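Local coordinates for protein dachshund homolog 1 (Homo sapiens, PDB 1L8R) that acts as a transcription factor in organogenesis, binding DNA probably through the DACHbox-N domain described here, and seems to regulate SIX proteins, with EYA3 recruitment switching SIX1 corepression to coactivation, at residues L55-V60 / F91-N96; I28-A33 / H46-K51. One frame throughout, in Å; residues are numbered along the deposited sequence.

Contact 1. Residues L55-V60 / F91-N96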
ATOM      1  N   LEU A  55      -0.203   6.088 -14.493  1.00 27.26           N
ATOM      2  CA  LEU A  55       1.005   5.265 -14.567  1.00 26.34           C
ATOM      3  C   LEU A  55       0.696   3.828 -14.973  1.00 27.16           C
ATOM      4  O   LEU A  55       1.596   2.988 -15.049  1.00 26.67           O
ATOM      5  CB  LEU A  55       1.732   5.260 -13.219  1.00 25.76           C
ATOM      6  CG  LEU A  55       2.376   6.568 -12.760  1.00 25.31           C
ATOM      7  CD1 LEU A  55       2.723   6.485 -11.278  1.00 23.14           C
ATOM      8  CD2 LEU A  55       3.618   6.842 -13.596  1.00 22.75           C
ATOM      9  N   GLU A  56      -0.577   3.548 -15.230  1.00 27.16           N
ATOM     10  CA  GLU A  56      -1.013   2.211 -15.625  1.00 27.94           C
ATOM     11  C   GLU A  56      -0.767   1.169 -14.538  1.00 26.02           C
ATOM     12  O   GLU A  56      -0.422   0.022 -14.827  1.00 26.64           O
ATOM     13  CB  GLU A  56      -0.316   1.781 -16.922  1.00 30.74           C
ATOM     14  CG  GLU A  56      -0.631   2.669 -18.119  1.00 34.74           C
ATOM     15  CD  GLU A  56      -2.120   2.741 -18.431  1.00 37.56           C
ATOM     16  OE1 GLU A  56      -2.497   3.488 -19.358  1.00 40.54           O
ATOM     17  OE2 GLU A  56      -2.917   2.052 -17.758  1.00 40.03           O
ATOM     18  N   ILE A  57      -0.936   1.580 -13.287  1.00 23.04           N
ATOM     19  CA  ILE A  57      -0.763   0.687 -12.150  1.00 21.13           C
ATOM     20  C   ILE A  57      -2.129   0.467 -11.494  1.00 19.50           C
ATOM     21  O   ILE A  57      -2.765   1.420 -11.030  1.00 17.48           O
ATOM     22  CB  ILE A  57       0.198   1.288 -11.100  1.00 20.22           C
ATOM     23  CG1 ILE A  57       1.591   1.474 -11.712  1.00 21.23           C
ATOM     24  CG2 ILE A  57       0.268   0.383  -9.880  1.00 17.76           C
ATOM     25  CD1 ILE A  57       2.558   2.254 -10.827  1.00 19.99           C
ATOM     26  N   THR A  58      -2.584  -0.782 -11.472  1.00 19.58           N
ATOM     27  CA  THR A  58      -3.868  -1.123 -10.866  1.00 17.75           C
ATOM     28  C   THR A  58      -3.609  -1.855  -9.555  1.00 16.69           C
ATOM     29  O   THR A  58      -3.162  -3.002  -9.553  1.00 16.26           O
ATOM     30  CB  THR A  58      -4.706  -2.031 -11.786  1.00 18.62           C
ATOM     31  OG1 THR A  58      -4.934  -1.370 -13.038  1.00 21.14           O
ATOM     32  CG2 THR A  58      -6.045  -2.354 -11.143  1.00 18.27           C
ATOM     33  N   PRO A  59      -3.870  -1.193  -8.420  1.00 16.40           N
ATOM     34  CA  PRO A  59      -3.668  -1.762  -7.084  1.00 15.81           C
ATOM     35  C   PRO A  59      -4.531  -2.977  -6.802  1.00 15.44           C
ATOM     36  O   PRO A  59      -5.662  -3.070  -7.286  1.00 14.32           O
ATOM     37  CB  PRO A  59      -4.030  -0.603  -6.156  1.00 18.30           C
ATOM     38  CG  PRO A  59      -3.693   0.596  -6.965  1.00 17.56           C
ATOM     39  CD  PRO A  59      -4.231   0.232  -8.321  1.00 17.87           C
ATOM     40  N   VAL A  60      -3.989  -3.903  -6.018  1.00 14.30           N
ATOM     41  CA  VAL A  60      -4.719  -5.098  -5.621  1.00 13.48           C
ATOM     42  C   VAL A  60      -5.690  -4.711  -4.510  1.00 13.73           C
ATOM     43  O   VAL A  60      -5.361  -3.926  -3.621  1.00 13.85           O
ATOM     44  CB  VAL A  60      -3.758  -6.194  -5.100  1.00 13.56           C
ATOM     45  CG1 VAL A  60      -4.520  -7.213  -4.257  1.00 14.96           C
ATOM     46  CG2 VAL A  60      -3.068  -6.875  -6.279  1.00 15.69           C
ATOM     47  N   PHE A  91       5.365   1.174  -5.937  1.00 16.63           N
ATOM     48  CA  PHE A  91       5.264   2.288  -5.018  1.00 16.32           C
ATOM     49  C   PHE A  91       6.377   3.277  -5.349  1.00 16.30           C
ATOM     50  O   PHE A  91       6.163   4.482  -5.339  1.00 15.47           O
ATOM     51  CB  PHE A  91       5.417   1.857  -3.565  1.00 16.78           C
ATOM     52  CG  PHE A  91       5.294   2.997  -2.602  1.00 17.87           C
ATOM     53  CD1 PHE A  91       4.052   3.562  -2.331  1.00 17.39           C
ATOM     54  CD2 PHE A  91       6.424   3.562  -2.022  1.00 19.22           C
ATOM     55  CE1 PHE A  91       3.932   4.676  -1.506  1.00 19.32           C
ATOM     56  CE2 PHE A  91       6.317   4.675  -1.198  1.00 19.90           C
ATOM     57  CZ  PHE A  91       5.069   5.234  -0.937  1.00 20.60           C
ATOM     58  N   GLU A  92       7.568   2.762  -5.642  1.00 19.13           N
ATOM     59  CA  GLU A  92       8.685   3.645  -5.962  1.00 19.27           C
ATOM     60  C   GLU A  92       8.379   4.431  -7.234  1.00 19.03           C
ATOM     61  O   GLU A  92       8.701   5.612  -7.330  1.00 20.65           O
ATOM     62  CB  GLU A  92       9.989   2.853  -6.118  1.00 21.00           C
ATOM     63  CG  GLU A  92      10.441   2.108  -4.856  1.00 24.98           C
ATOM     64  CD  GLU A  92      10.535   2.990  -3.609  1.00 25.57           C
ATOM     65  OE1 GLU A  92      10.464   4.232  -3.721  1.00 26.78           O
ATOM     66  OE2 GLU A  92      10.690   2.432  -2.500  1.00 28.94           O
ATOM     67  N   THR A  93       7.751   3.776  -8.206  1.00 18.27           N
ATOM     68  CA  THR A  93       7.377   4.443  -9.447  1.00 18.53           C
ATOM     69  C   THR A  93       6.409   5.567  -9.079  1.00 19.64           C
ATOM     70  O   THR A  93       6.513   6.684  -9.583  1.00 19.25           O
ATOM     71  CB  THR A  93       6.681   3.473 -10.424  1.00 17.82           C
ATOM     72  OG1 THR A  93       7.599   2.443 -10.814  1.00 20.41           O
ATOM     73  CG2 THR A  93       6.206   4.210 -11.670  1.00 17.88           C
ATOM     74  N   LEU A  94       5.462   5.258  -8.198  1.00 18.13           N
ATOM     75  CA  LEU A  94       4.498   6.252  -7.745  1.00 18.45           C
ATOM     76  C   LEU A  94       5.232   7.365  -7.003  1.00 16.69           C
ATOM     77  O   LEU A  94       5.001   8.548  -7.244  1.00 16.47           O
ATOM     78  CB  LEU A  94       3.470   5.611  -6.810  1.00 16.91           C
ATOM     79  CG  LEU A  94       2.613   6.598  -6.019  1.00 20.24           C
ATOM     80  CD1 LEU A  94       1.688   7.347  -6.979  1.00 19.54           C
ATOM     81  CD2 LEU A  94       1.816   5.857  -4.962  1.00 18.87           C
ATOM     82  N   TYR A  95       6.126   6.976  -6.102  1.00 16.36           N
ATOM     83  CA  TYR A  95       6.880   7.943  -5.325  1.00 17.82           C
ATOM     84  C   TYR A  95       7.687   8.868  -6.232  1.00 16.83           C
ATOM     85  O   TYR A  95       7.688  10.083  -6.044  1.00 17.33           O
ATOM     86  CB  TYR A  95       7.798   7.220  -4.332  1.00 19.18           C
ATOM     87  CG  TYR A  95       8.572   8.163  -3.441  1.00 20.28           C
ATOM     88  CD1 TYR A  95       9.777   8.719  -3.866  1.00 22.54           C
ATOM     89  CD2 TYR A  95       8.078   8.537  -2.190  1.00 19.65           C
ATOM     90  CE1 TYR A  95      10.469   9.625  -3.069  1.00 20.54           C
ATOM     91  CE2 TYR A  95       8.762   9.441  -1.385  1.00 21.59           C
ATOM     92  CZ  TYR A  95       9.958   9.983  -1.834  1.00 21.81           C
ATOM     93  OH  TYR A  95      10.639  10.884  -1.051  1.00 21.96           O
ATOM     94  N   ASN A  96       8.364   8.297  -7.222  1.00 18.53           N
ATOM     95  CA  ASN A  96       9.159   9.105  -8.139  1.00 19.09           C
ATOM     96  C   ASN A  96       8.270  10.089  -8.894  1.00 19.96           C
ATOM     97  O   ASN A  96       8.639  11.243  -9.098  1.00 20.65           O
ATOM     98  CB  ASN A  96       9.911   8.206  -9.125  1.00 18.18           C
ATOM     99  CG  ASN A  96      10.879   7.264  -8.428  1.00 18.88           C
ATOM    100  OD1 ASN A  96      11.321   7.529  -7.306  1.00 19.79           O
ATOM    101  ND2 ASN A  96      11.227   6.170  -9.098  1.00 18.49           N
TER
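Thr93 spends its hydroxyl on its own helix: OG1 is hydrogen-bonded to Lys89 O, one turn earlier, and the methyl is left to meet Leu55. The residue, on helix 88-99, is a worked example of how a helical threonine can turn its methyl to a neighbour while its hydroxyl is used within the helix. With chi1 at -64°, OG1 stands beside the backbone N and CG2 lies anti to that N, facing the segment 55-60.

Both methyls of Leu55 face the threonine methyl from the same side. Its CD2 comes within 4.2 Å of Thr93 CG2, and its CD1 is at the same distance from that atom. The two side chains run past one another in opposite senses, each sliding alongside. CD1 also settles against the helix backbone, 4.0 Å from Leu94 CA, so the leucine packs against the helix surface as well as against side chains. A third methyl, Ile57 CD1, completes the set at 4.2 Å from Thr93 CG2. The association is apolar and fairly loose, and it buries a modest 157 Å² of surface in all.

Leu55 and Ile57 both point this way, on either side of a turn in the chain at Glu56. That residue has a positive phi of 63° and closes helix 45-54 with a Schellman motif, which starts the chain toward strand 60-61.

Around this point Leu94 packs on Leu52 of helix 45-54, and Ile57 leans on the same Leu52. Pro59 rests on Ile86 of strand 84-87 and Val60 joins that strand by backbone bonding to Leu85, while Phe91 turns the other way, to Phe37 of helix 30-37.

Contact 2. Residues I28-A33 / H46-K51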
ATOM      1  N   ILE A  28       2.719  -4.309  -0.647  1.00 12.90           N
ATOM      2  CA  ILE A  28       2.664  -3.636   0.634  1.00 13.41           C
ATOM      3  C   ILE A  28       1.418  -2.767   0.738  1.00 13.49           C
ATOM      4  O   ILE A  28       0.764  -2.441  -0.269  1.00 10.90           O
ATOM      5  CB  ILE A  28       3.952  -2.798   0.914  1.00 14.85           C
ATOM      6  CG1 ILE A  28       4.156  -1.728  -0.157  1.00 16.06           C
ATOM      7  CG2 ILE A  28       5.166  -3.732   0.938  1.00 15.89           C
ATOM      8  CD1 ILE A  28       4.692  -2.260  -1.450  1.00 23.02           C
ATOM      9  N   CYS A  29       1.083  -2.419   1.972  1.00 11.98           N
ATOM     10  CA  CYS A  29      -0.088  -1.607   2.269  1.00 12.89           C
ATOM     11  C   CYS A  29       0.093  -0.182   1.740  1.00 13.32           C
ATOM     12  O   CYS A  29       0.916   0.578   2.250  1.00 12.29           O
ATOM     13  CB  CYS A  29      -0.312  -1.604   3.772  1.00 13.58           C
ATOM     14  SG  CYS A  29      -1.642  -0.554   4.302  1.00 12.56           S
ATOM     15  N   LEU A  30      -0.671   0.169   0.713  1.00 13.19           N
ATOM     16  CA  LEU A  30      -0.568   1.490   0.096  1.00 13.30           C
ATOM     17  C   LEU A  30      -0.833   2.678   1.026  1.00 14.37           C
ATOM     18  O   LEU A  30      -0.021   3.608   1.089  1.00 13.79           O
ATOM     19  CB  LEU A  30      -1.485   1.576  -1.126  1.00 13.82           C
ATOM     20  CG  LEU A  30      -1.516   2.924  -1.860  1.00 11.47           C
ATOM     21  CD1 LEU A  30      -0.104   3.324  -2.271  1.00 13.83           C
ATOM     22  CD2 LEU A  30      -2.426   2.814  -3.077  1.00 12.60           C
ATOM     23  N   PRO A  31      -1.962   2.675   1.756  1.00 15.27           N
ATOM     24  CA  PRO A  31      -2.238   3.801   2.657  1.00 14.36           C
ATOM     25  C   PRO A  31      -1.140   4.000   3.693  1.00 16.15           C
ATOM     26  O   PRO A  31      -0.810   5.136   4.051  1.00 15.60           O
ATOM     27  CB  PRO A  31      -3.570   3.421   3.296  1.00 16.65           C
ATOM     28  CG  PRO A  31      -4.233   2.617   2.235  1.00 19.56           C
ATOM     29  CD  PRO A  31      -3.108   1.745   1.724  1.00 14.73           C
ATOM     30  N   GLN A  32      -0.577   2.897   4.178  1.00 14.43           N
ATOM     31  CA  GLN A  32       0.486   2.969   5.173  1.00 14.15           C
ATOM     32  C   GLN A  32       1.734   3.600   4.569  1.00 14.69           C
ATOM     33  O   GLN A  32       2.334   4.489   5.178  1.00 15.12           O
ATOM     34  CB  GLN A  32       0.817   1.575   5.714  1.00 13.62           C
ATOM     35  CG  GLN A  32       1.941   1.552   6.744  1.00 15.31           C
ATOM     36  CD  GLN A  32       2.145   0.172   7.340  1.00 14.61           C
ATOM     37  OE1 GLN A  32       2.077  -0.832   6.633  1.00 18.41           O
ATOM     38  NE2 GLN A  32       2.413   0.117   8.640  1.00 16.41           N
ATOM     39  N   ALA A  33       2.120   3.148   3.378  1.00 14.02           N
ATOM     40  CA  ALA A  33       3.297   3.694   2.700  1.00 14.60           C
ATOM     41  C   ALA A  33       3.063   5.171   2.405  1.00 15.45           C
ATOM     42  O   ALA A  33       3.980   5.988   2.498  1.00 17.93           O
ATOM     43  CB  ALA A  33       3.571   2.926   1.404  1.00 13.53           C
ATOM     44  N   HIS A  46      -6.420  10.445  -2.810  1.00 31.43           N
ATOM     45  CA  HIS A  46      -7.251  10.588  -3.999  1.00 30.91           C
ATOM     46  C   HIS A  46      -6.342  10.904  -5.185  1.00 30.29           C
ATOM     47  O   HIS A  46      -6.543  10.397  -6.291  1.00 30.60           O
ATOM     48  CB  HIS A  46      -8.271  11.715  -3.785  1.00 33.26           C
ATOM     49  CG  HIS A  46      -9.274  11.847  -4.890  1.00 34.06           C
ATOM     50  ND1 HIS A  46      -8.995  12.477  -6.081  1.00 34.47           N
ATOM     51  CD2 HIS A  46     -10.560  11.423  -4.982  1.00 35.64           C
ATOM     52  CE1 HIS A  46     -10.061  12.438  -6.862  1.00 35.66           C
ATOM     53  NE2 HIS A  46     -11.024  11.803  -6.217  1.00 35.55           N
ATOM     54  N   THR A  47      -5.333  11.734  -4.939  1.00 28.49           N
ATOM     55  CA  THR A  47      -4.381  12.115  -5.973  1.00 28.52           C
ATOM     56  C   THR A  47      -3.531  10.902  -6.326  1.00 27.86           C
ATOM     57  O   THR A  47      -3.180  10.698  -7.488  1.00 27.26           O
ATOM     58  CB  THR A  47      -3.460  13.252  -5.493  1.00 29.46           C
ATOM     59  OG1 THR A  47      -4.262  14.362  -5.067  1.00 32.36           O
ATOM     60  CG2 THR A  47      -2.536  13.709  -6.620  1.00 30.30           C
ATOM     61  N   VAL A  48      -3.200  10.099  -5.315  1.00 26.21           N
ATOM     62  CA  VAL A  48      -2.410   8.891  -5.536  1.00 24.58           C
ATOM     63  C   VAL A  48      -3.136   8.007  -6.544  1.00 23.50           C
ATOM     64  O   VAL A  48      -2.545   7.564  -7.527  1.00 21.50           O
ATOM     65  CB  VAL A  48      -2.207   8.086  -4.225  1.00 24.58           C
ATOM     66  CG1 VAL A  48      -1.619   6.717  -4.539  1.00 24.91           C
ATOM     67  CG2 VAL A  48      -1.280   8.843  -3.283  1.00 25.60           C
ATOM     68  N   TYR A  49      -4.420   7.758  -6.301  1.00 22.41           N
ATOM     69  CA  TYR A  49      -5.208   6.928  -7.208  1.00 22.53           C
ATOM     70  C   TYR A  49      -5.208   7.518  -8.618  1.00 22.59           C
ATOM     71  O   TYR A  49      -5.135   6.787  -9.606  1.00 20.55           O
ATOM     72  CB  TYR A  49      -6.648   6.796  -6.696  1.00 23.23           C
ATOM     73  CG  TYR A  49      -6.804   5.945  -5.447  1.00 25.80           C
ATOM     74  CD1 TYR A  49      -8.022   5.896  -4.768  1.00 27.82           C
ATOM     75  CD2 TYR A  49      -5.747   5.173  -4.958  1.00 27.69           C
ATOM     76  CE1 TYR A  49      -8.188   5.098  -3.634  1.00 28.59           C
ATOM     77  CE2 TYR A  49      -5.902   4.373  -3.823  1.00 27.29           C
ATOM     78  CZ  TYR A  49      -7.126   4.340  -3.169  1.00 28.31           C
ATOM     79  OH  TYR A  49      -7.297   3.545  -2.057  1.00 27.70           O
ATOM     80  N   THR A  50      -5.289   8.842  -8.713  1.00 22.77           N
ATOM     81  CA  THR A  50      -5.277   9.505 -10.013  1.00 23.80           C
ATOM     82  C   THR A  50      -3.948   9.240 -10.726  1.00 22.31           C
ATOM     83  O   THR A  50      -3.919   8.876 -11.905  1.00 22.60           O
ATOM     84  CB  THR A  50      -5.459  11.029  -9.867  1.00 25.59           C
ATOM     85  OG1 THR A  50      -6.687  11.300  -9.176  1.00 28.42           O
ATOM     86  CG2 THR A  50      -5.493  11.693 -11.235  1.00 27.34           C
ATOM     87  N   LYS A  51      -2.848   9.420 -10.007  1.00 21.33           N
ATOM     88  CA  LYS A  51      -1.530   9.197 -10.588  1.00 21.81           C
ATOM     89  C   LYS A  51      -1.325   7.730 -10.949  1.00 21.42           C
ATOM     90  O   LYS A  51      -0.796   7.410 -12.014  1.00 20.09           O
ATOM     91  CB  LYS A  51      -0.442   9.648  -9.613  1.00 21.91           C
ATOM     92  CG  LYS A  51      -0.451  11.141  -9.335  1.00 25.74           C
ATOM     93  CD  LYS A  51       0.681  11.525  -8.398  1.00 27.93           C
ATOM     94  CE  LYS A  51       0.720  13.025  -8.170  1.00 29.86           C
ATOM     95  NZ  LYS A  51       0.913  13.767  -9.446  1.00 30.96           N
TER
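Leu30 meets Val48 and Tyr49 where two helices of the winged-helix-like DNA-binding motif come together, a small example of how the first turn of a helix can be capped by the last residue of the strand before it and used at once for packing. Ile28 belongs to strand 25-29, bonded through its backbone to Ile86 and packed on Val10 and Val17 of the sheet. Cys29 ends that strand and serves as N-cap of helix 30-37. Its SG accepts a weak bond from Gln32 N, 3.6 Å away, and its carbonyl O takes Ala33 N at 3.1 Å; strand and helix adjoin directly.

Leu30 then carries the contact. Its CG lies anti to the backbone N (chi1 178°), which extends the branch toward helix 45-54. CD2 touches two residues there: Val48 CG1 at 4.2 Å and Tyr49 CE2 at 3.9 Å. The methyl arrives at the edge of the tyrosine ring, near its plane, and does not lie over a face; the ring also makes a cation-pi contact with Lys84. Beyond Leu30, Gln32 OE1 is bonded to Ala18 N, tying the helix start back to strand 15-22, and Ala33 packs on Leu12.

On the partner helix Thr50 turns its hydroxyl back on its own backbone. His46 O receives Thr50 N at 3.1 Å and Thr50 OG1 at 3.0 Å, the two donors approaching from opposite faces of the carbonyl plane.

Overall arrangement
Following the chain from the N terminus, strands 8-12 and 15-22 come first, and strand 25-29 then runs into helix 30-37. Contact 2 closes the short loop that brings helix 45-54 back to this junction. Only after that helix ends does contact 1 open, and it closes a longer loop, with 30 intervening residues, on helix 88-99. The two lie in series, neither enclosing nor crossing the other, yet they share a core: Leu94 CD2 lies 3.6 Å from Val48 CG1, and Phe91 reaches Ala33 and Leu30. Together they bind three helices to one another and, through the adjoining strands, to the antiparallel sheet.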